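Local atomic coordinates of Myo-inositol phosphohydrolase (Mitsuokella multacida, PDB entry 4WU3), a protein that probably removes phosphate groups by hydrolysis from myo-inositol hexakisphosphate and related inositol phosphates, using a fold of the protein tyrosine phosphatase type. Residues 440-453 with 503-515. The protein carries 2 engineered substitutions. Residues are numbered along the deposited sequence; the frame is centred on the assembly and turned at random.
Sequences RDWGNLGKNKAEVL and HYYRIAATDHIWP. With 4IP (inositol-(1,3,4,5)-tetrakisphosphate), chain F.
Trp442 and Asp511 join two loops that line the inositol-phosphate pocket, and at the other end of the contact the first turn of helix 449-463 lies across strand 503-509, an outermost strand of its sheet; the axis of 449-453 makes 103° with that of 503-509. The indole NE1 gives a nearly straight hydrogen bond (160°) to Asp511 O at 2.9 Å, with the oxygen close to the ring plane. Thr510 CG2 sits over one face of that indole, 3.6 Å from Trp442 NE1; Leu445 CD1 lies on the same face, 3.9 Å from Thr510 CG2, and Arg440 CB on the opposite one. Water 1 adds a bridge from Asp441 O to Asp511 N.

On the pocket side the carboxylates of Asp441 and Asp511 stand almost perpendicular, their OD2 atoms 2.8 Å apart. Asp511 OD2 is also 2.7 Å from O5P of the ligand. The His512 ring presents its edge to Arg440 O, and its ND1 makes a weak hydrogen bond to OPF on another phosphate of the same ligand.

At the helix, Lys449 runs fully extended, with CG anti to the backbone N (chi1 -171°), which carries NZ to Arg506 O at 2.8 Å, in the carbonyl plane. The same ammonium makes an off-centre cation-pi contact with Tyr505, binds water 3, which also takes the Arg506 N-H, and forms a salt bridge with Glu522. Val452 CG2 packs on Ala508 CB, while the Arg506 chain bends at chi2 and its guanidinium passes Val452 and Leu453 to form a salt bridge with Glu456. Asn448 and Glu451 close the helix start with a capping box.

With Arg546 and Lys592 also binding the ligand, the Asp441, Asp511 and His512 loops form part of the substrate pocket of a PTP-like phytase.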
# COMPACT_ATOMS: atom_id res chain seq x y z
N ARG A 440 5.51 -21.92 9.67
CA ARG A 440 4.29 -22.74 9.78
C ARG A 440 4.51 -24.25 9.67
O ARG A 440 3.56 -25.01 9.45
CB ARG A 440 3.26 -22.31 8.73
CG ARG A 440 2.54 -21.02 9.07
CD ARG A 440 1.56 -20.67 7.96
NE ARG A 440 1.05 -19.31 8.11
CZ ARG A 440 0.11 -18.77 7.34
NH1 ARG A 440 -0.43 -19.48 6.35
NH2 ARG A 440 -0.30 -17.53 7.56
N ASP A 441 5.74 -24.70 9.86
CA ASP A 441 6.10 -26.10 9.63
C ASP A 441 5.75 -26.60 8.21
O ASP A 441 5.38 -27.76 8.02
CB ASP A 441 5.45 -27.00 10.70
CG ASP A 441 6.10 -28.39 10.77
OD1 ASP A 441 7.26 -28.51 10.34
OD2 ASP A 441 5.44 -29.35 11.22
N TRP A 442 5.89 -25.73 7.22
CA TRP A 442 5.56 -26.08 5.84
C TRP A 442 6.81 -26.25 4.97
O TRP A 442 6.82 -25.89 3.79
CB TRP A 442 4.63 -25.04 5.22
CG TRP A 442 3.22 -25.10 5.74
CD1 TRP A 442 2.70 -26.03 6.59
CD2 TRP A 442 2.15 -24.21 5.41
NE1 TRP A 442 1.38 -25.76 6.84
CE2 TRP A 442 1.01 -24.66 6.12
CE3 TRP A 442 2.04 -23.07 4.61
CZ2 TRP A 442 -0.22 -24.01 6.05
CZ3 TRP A 442 0.81 -22.43 4.53
CH2 TRP A 442 -0.30 -22.90 5.25
N GLY A 443 7.85 -26.83 5.56
CA GLY A 443 9.10 -27.08 4.86
C GLY A 443 8.98 -27.81 3.53
O GLY A 443 9.80 -27.61 2.65
N ASN A 444 7.97 -28.66 3.39
CA ASN A 444 7.80 -29.44 2.16
C ASN A 444 6.47 -29.19 1.47
O ASN A 444 5.94 -30.07 0.77
CB ASN A 444 7.97 -30.93 2.45
CG ASN A 444 9.40 -31.31 2.68
OD1 ASN A 444 10.30 -30.69 2.12
ND2 ASN A 444 9.63 -32.31 3.52
N LEU A 445 5.93 -27.99 1.66
CA LEU A 445 4.68 -27.61 1.02
C LEU A 445 4.80 -27.72 -0.50
O LEU A 445 5.74 -27.21 -1.10
CB LEU A 445 4.31 -26.18 1.40
CG LEU A 445 2.94 -25.74 0.90
CD1 LEU A 445 1.81 -26.42 1.67
CD2 LEU A 445 2.80 -24.22 0.99
N GLY A 446 3.85 -28.41 -1.12
CA GLY A 446 3.82 -28.52 -2.58
C GLY A 446 4.60 -29.69 -3.13
O GLY A 446 4.56 -29.95 -4.33
N LYS A 447 5.32 -30.41 -2.27
CA LYS A 447 6.10 -31.56 -2.73
C LYS A 447 5.26 -32.83 -2.71
O LYS A 447 4.47 -33.05 -1.79
CB LYS A 447 7.33 -31.78 -1.84
CG LYS A 447 8.44 -30.75 -1.97
CD LYS A 447 9.68 -31.25 -1.22
CE LYS A 447 10.88 -30.35 -1.41
NZ LYS A 447 10.90 -29.19 -0.48
N ASN A 448 5.45 -33.68 -3.71
CA ASN A 448 4.87 -35.02 -3.67
C ASN A 448 5.70 -35.92 -2.75
O ASN A 448 6.76 -35.53 -2.26
CB ASN A 448 4.76 -35.62 -5.08
CG ASN A 448 6.10 -35.76 -5.77
OD1 ASN A 448 7.05 -36.27 -5.19
ND2 ASN A 448 6.17 -35.32 -7.02
N LYS A 449 5.21 -37.13 -2.52
CA LYS A 449 5.85 -38.07 -1.61
C LYS A 449 7.30 -38.38 -1.99
O LYS A 449 8.19 -38.37 -1.13
CB LYS A 449 5.06 -39.37 -1.56
CG LYS A 449 5.49 -40.34 -0.48
CD LYS A 449 4.52 -41.51 -0.40
CE LYS A 449 4.98 -42.52 0.63
NZ LYS A 449 4.03 -43.65 0.77
N ALA A 450 7.54 -38.65 -3.27
CA ALA A 450 8.90 -38.95 -3.74
C ALA A 450 9.87 -37.81 -3.45
O ALA A 450 11.00 -38.03 -3.01
CB ALA A 450 8.89 -39.26 -5.23
N GLU A 451 9.44 -36.58 -3.71
CA GLU A 451 10.28 -35.42 -3.47
C GLU A 451 10.54 -35.24 -1.98
O GLU A 451 11.65 -34.88 -1.58
CB GLU A 451 9.66 -34.16 -4.07
CG GLU A 451 9.73 -34.12 -5.59
CD GLU A 451 8.71 -33.18 -6.21
OE1 GLU A 451 7.63 -32.98 -5.60
OE2 GLU A 451 8.98 -32.66 -7.31
N VAL A 452 9.52 -35.49 -1.16
CA VAL A 452 9.68 -35.42 0.29
C VAL A 452 10.77 -36.38 0.77
O VAL A 452 11.66 -35.99 1.50
CB VAL A 452 8.38 -35.75 1.03
CG1 VAL A 452 8.64 -35.97 2.51
CG2 VAL A 452 7.38 -34.62 0.84
N LEU A 453 10.69 -37.64 0.35
CA LEU A 453 11.67 -38.64 0.80
C LEU A 453 13.08 -38.32 0.32
O LEU A 453 14.06 -38.58 1.03
CB LEU A 453 11.26 -40.04 0.37
CG LEU A 453 10.01 -40.57 1.07
CD1 LEU A 453 9.53 -41.85 0.39
CD2 LEU A 453 10.30 -40.81 2.54
N HIS A 503 6.59 -52.49 10.98
CA HIS A 503 6.44 -52.00 9.61
C HIS A 503 6.26 -50.50 9.58
O HIS A 503 5.92 -49.88 10.58
CB HIS A 503 5.24 -52.66 8.95
CG HIS A 503 5.30 -54.15 8.95
ND1 HIS A 503 4.95 -54.92 10.04
CD2 HIS A 503 5.67 -55.02 7.99
CE1 HIS A 503 5.11 -56.19 9.75
NE2 HIS A 503 5.54 -56.28 8.51
N TYR A 504 6.48 -49.92 8.41
CA TYR A 504 6.45 -48.48 8.29
C TYR A 504 5.69 -48.06 7.05
O TYR A 504 5.85 -48.65 5.99
CB TYR A 504 7.87 -47.93 8.24
CG TYR A 504 7.99 -46.43 8.06
CD1 TYR A 504 7.91 -45.57 9.16
CD2 TYR A 504 8.21 -45.88 6.81
CE1 TYR A 504 8.02 -44.20 9.00
CE2 TYR A 504 8.34 -44.52 6.64
CZ TYR A 504 8.25 -43.68 7.74
OH TYR A 504 8.37 -42.31 7.58
N TYR A 505 4.86 -47.04 7.18
CA TYR A 505 4.21 -46.45 6.03
C TYR A 505 4.15 -44.93 6.21
O TYR A 505 3.91 -44.42 7.30
CB TYR A 505 2.81 -47.04 5.79
CG TYR A 505 2.28 -46.73 4.41
CD1 TYR A 505 2.52 -47.57 3.34
CD2 TYR A 505 1.57 -45.56 4.18
CE1 TYR A 505 2.07 -47.26 2.07
CE2 TYR A 505 1.11 -45.24 2.91
CZ TYR A 505 1.36 -46.09 1.86
OH TYR A 505 0.91 -45.75 0.60
N ARG A 506 4.39 -44.21 5.11
CA ARG A 506 4.50 -42.77 5.13
C ARG A 506 3.41 -42.11 4.29
O ARG A 506 3.27 -42.41 3.12
CB ARG A 506 5.86 -42.37 4.57
CG ARG A 506 6.11 -40.86 4.55
CD ARG A 506 6.32 -40.34 5.95
NE ARG A 506 6.82 -38.97 5.95
CZ ARG A 506 8.11 -38.64 5.92
NH1 ARG A 506 9.05 -39.57 5.87
NH2 ARG A 506 8.45 -37.36 5.93
N ILE A 507 2.64 -41.21 4.90
CA ILE A 507 1.78 -40.31 4.14
C ILE A 507 2.25 -38.88 4.41
O ILE A 507 2.38 -38.46 5.57
CB ILE A 507 0.28 -40.49 4.50
CG1 ILE A 507 -0.16 -41.92 4.19
CG2 ILE A 507 -0.58 -39.51 3.71
CD1 ILE A 507 -1.53 -42.28 4.72
N ALA A 508 2.54 -38.14 3.35
CA ALA A 508 3.11 -36.81 3.48
C ALA A 508 2.02 -35.75 3.65
O ALA A 508 1.74 -34.96 2.74
CB ALA A 508 3.99 -36.51 2.28
N ALA A 509 1.41 -35.71 4.84
CA ALA A 509 0.30 -34.80 5.10
C ALA A 509 0.82 -33.47 5.63
O ALA A 509 1.64 -33.43 6.54
CB ALA A 509 -0.67 -35.43 6.09
N THR A 510 0.35 -32.38 5.03
CA THR A 510 0.83 -31.05 5.40
C THR A 510 0.29 -30.65 6.76
O THR A 510 -0.88 -30.87 7.06
CB THR A 510 0.40 -30.00 4.36
OG1 THR A 510 0.92 -30.37 3.08
CG2 THR A 510 0.94 -28.62 4.76
N ASP A 511 1.16 -30.08 7.58
CA ASP A 511 0.81 -29.71 8.94
C ASP A 511 -0.25 -28.59 8.96
O ASP A 511 -0.27 -27.72 8.09
CB ASP A 511 2.07 -29.26 9.69
CG ASP A 511 1.85 -29.12 11.17
OD1 ASP A 511 0.74 -29.42 11.66
OD2 ASP A 511 2.81 -28.71 11.85
N HIS A 512 -1.13 -28.65 9.97
CA HIS A 512 -2.18 -27.66 10.22
C HIS A 512 -3.42 -27.78 9.34
O HIS A 512 -4.42 -27.12 9.61
CB HIS A 512 -1.64 -26.22 10.12
CG HIS A 512 -0.41 -25.98 10.93
ND1 HIS A 512 -0.43 -25.94 12.31
CD2 HIS A 512 0.87 -25.78 10.57
CE1 HIS A 512 0.80 -25.72 12.76
NE2 HIS A 512 1.61 -25.62 11.72
N ILE A 513 -3.38 -28.57 8.27
CA ILE A 513 -4.47 -28.55 7.29
C ILE A 513 -5.15 -29.89 7.12
O ILE A 513 -4.61 -30.95 7.45
CB ILE A 513 -4.02 -28.01 5.91
CG1 ILE A 513 -3.31 -29.07 5.09
CG2 ILE A 513 -3.10 -26.81 6.05
CD1 ILE A 513 -2.99 -28.61 3.67
N TRP A 514 -6.38 -29.83 6.61
CA TRP A 514 -7.15 -31.04 6.36
C TRP A 514 -6.39 -31.88 5.34
O TRP A 514 -5.99 -31.39 4.31
CB TRP A 514 -8.54 -30.67 5.86
CG TRP A 514 -9.31 -31.85 5.44
CD1 TRP A 514 -9.60 -32.22 4.16
CD2 TRP A 514 -9.89 -32.85 6.29
NE1 TRP A 514 -10.33 -33.38 4.16
CE2 TRP A 514 -10.52 -33.79 5.45
CE3 TRP A 514 -9.94 -33.03 7.67
CZ2 TRP A 514 -11.18 -34.90 5.95
CZ3 TRP A 514 -10.60 -34.13 8.17
CH2 TRP A 514 -11.22 -35.05 7.31
N PRO A 515 -6.17 -33.17 5.65
CA PRO A 515 -5.45 -34.01 4.71
C PRO A 515 -6.02 -33.91 3.29
O PRO A 515 -7.23 -33.90 3.11
CB PRO A 515 -5.65 -35.41 5.28
CG PRO A 515 -5.80 -35.19 6.74
CD PRO A 515 -6.56 -33.90 6.87
C1 4IP F . -0.17 -29.97 15.16
O1 4IP F . -0.41 -31.36 15.37
C2 4IP F . 1.25 -29.61 15.58
O2 4IP F . 1.47 -30.02 16.92
C3 4IP F . 1.50 -28.11 15.50
O3 4IP F . 2.83 -27.82 15.94
C4 4IP F . 0.50 -27.33 16.35
O4 4IP F . 0.73 -25.92 16.15
C5 4IP F . -0.93 -27.68 15.94
O5 4IP F . -1.87 -26.99 16.76
C6 4IP F . -1.18 -29.18 16.01
O6 4IP F . -2.50 -29.49 15.58
P1 4IP F . 0.01 -32.48 14.29
O1P 4IP F . -0.94 -32.28 13.15
O2P 4IP F . -0.17 -33.76 15.06
O3P 4IP F . 1.46 -32.18 13.98
P3 4IP F . 3.85 -27.04 14.96
O4P 4IP F . 3.01 -25.92 14.38
O5P 4IP F . 4.30 -28.09 13.97
O6P 4IP F . 4.94 -26.54 15.88
P4 4IP F . 0.91 -24.90 17.39
O7P 4IP F . 1.94 -25.56 18.29
O8P 4IP F . 1.42 -23.65 16.71
O9P 4IP F . -0.48 -24.80 17.98
P5 4IP F . -3.24 -26.43 16.12
OPF 4IP F . -2.92 -26.14 14.66
OPG 4IP F . -3.53 -25.20 16.96
OPH 4IP F . -4.22 -27.56 16.31
O HOH W 1 4.16 -30.02 6.96
O HOH W 2 1.41 -29.68 -0.12
O HOH W 3 5.19 -45.41 2.43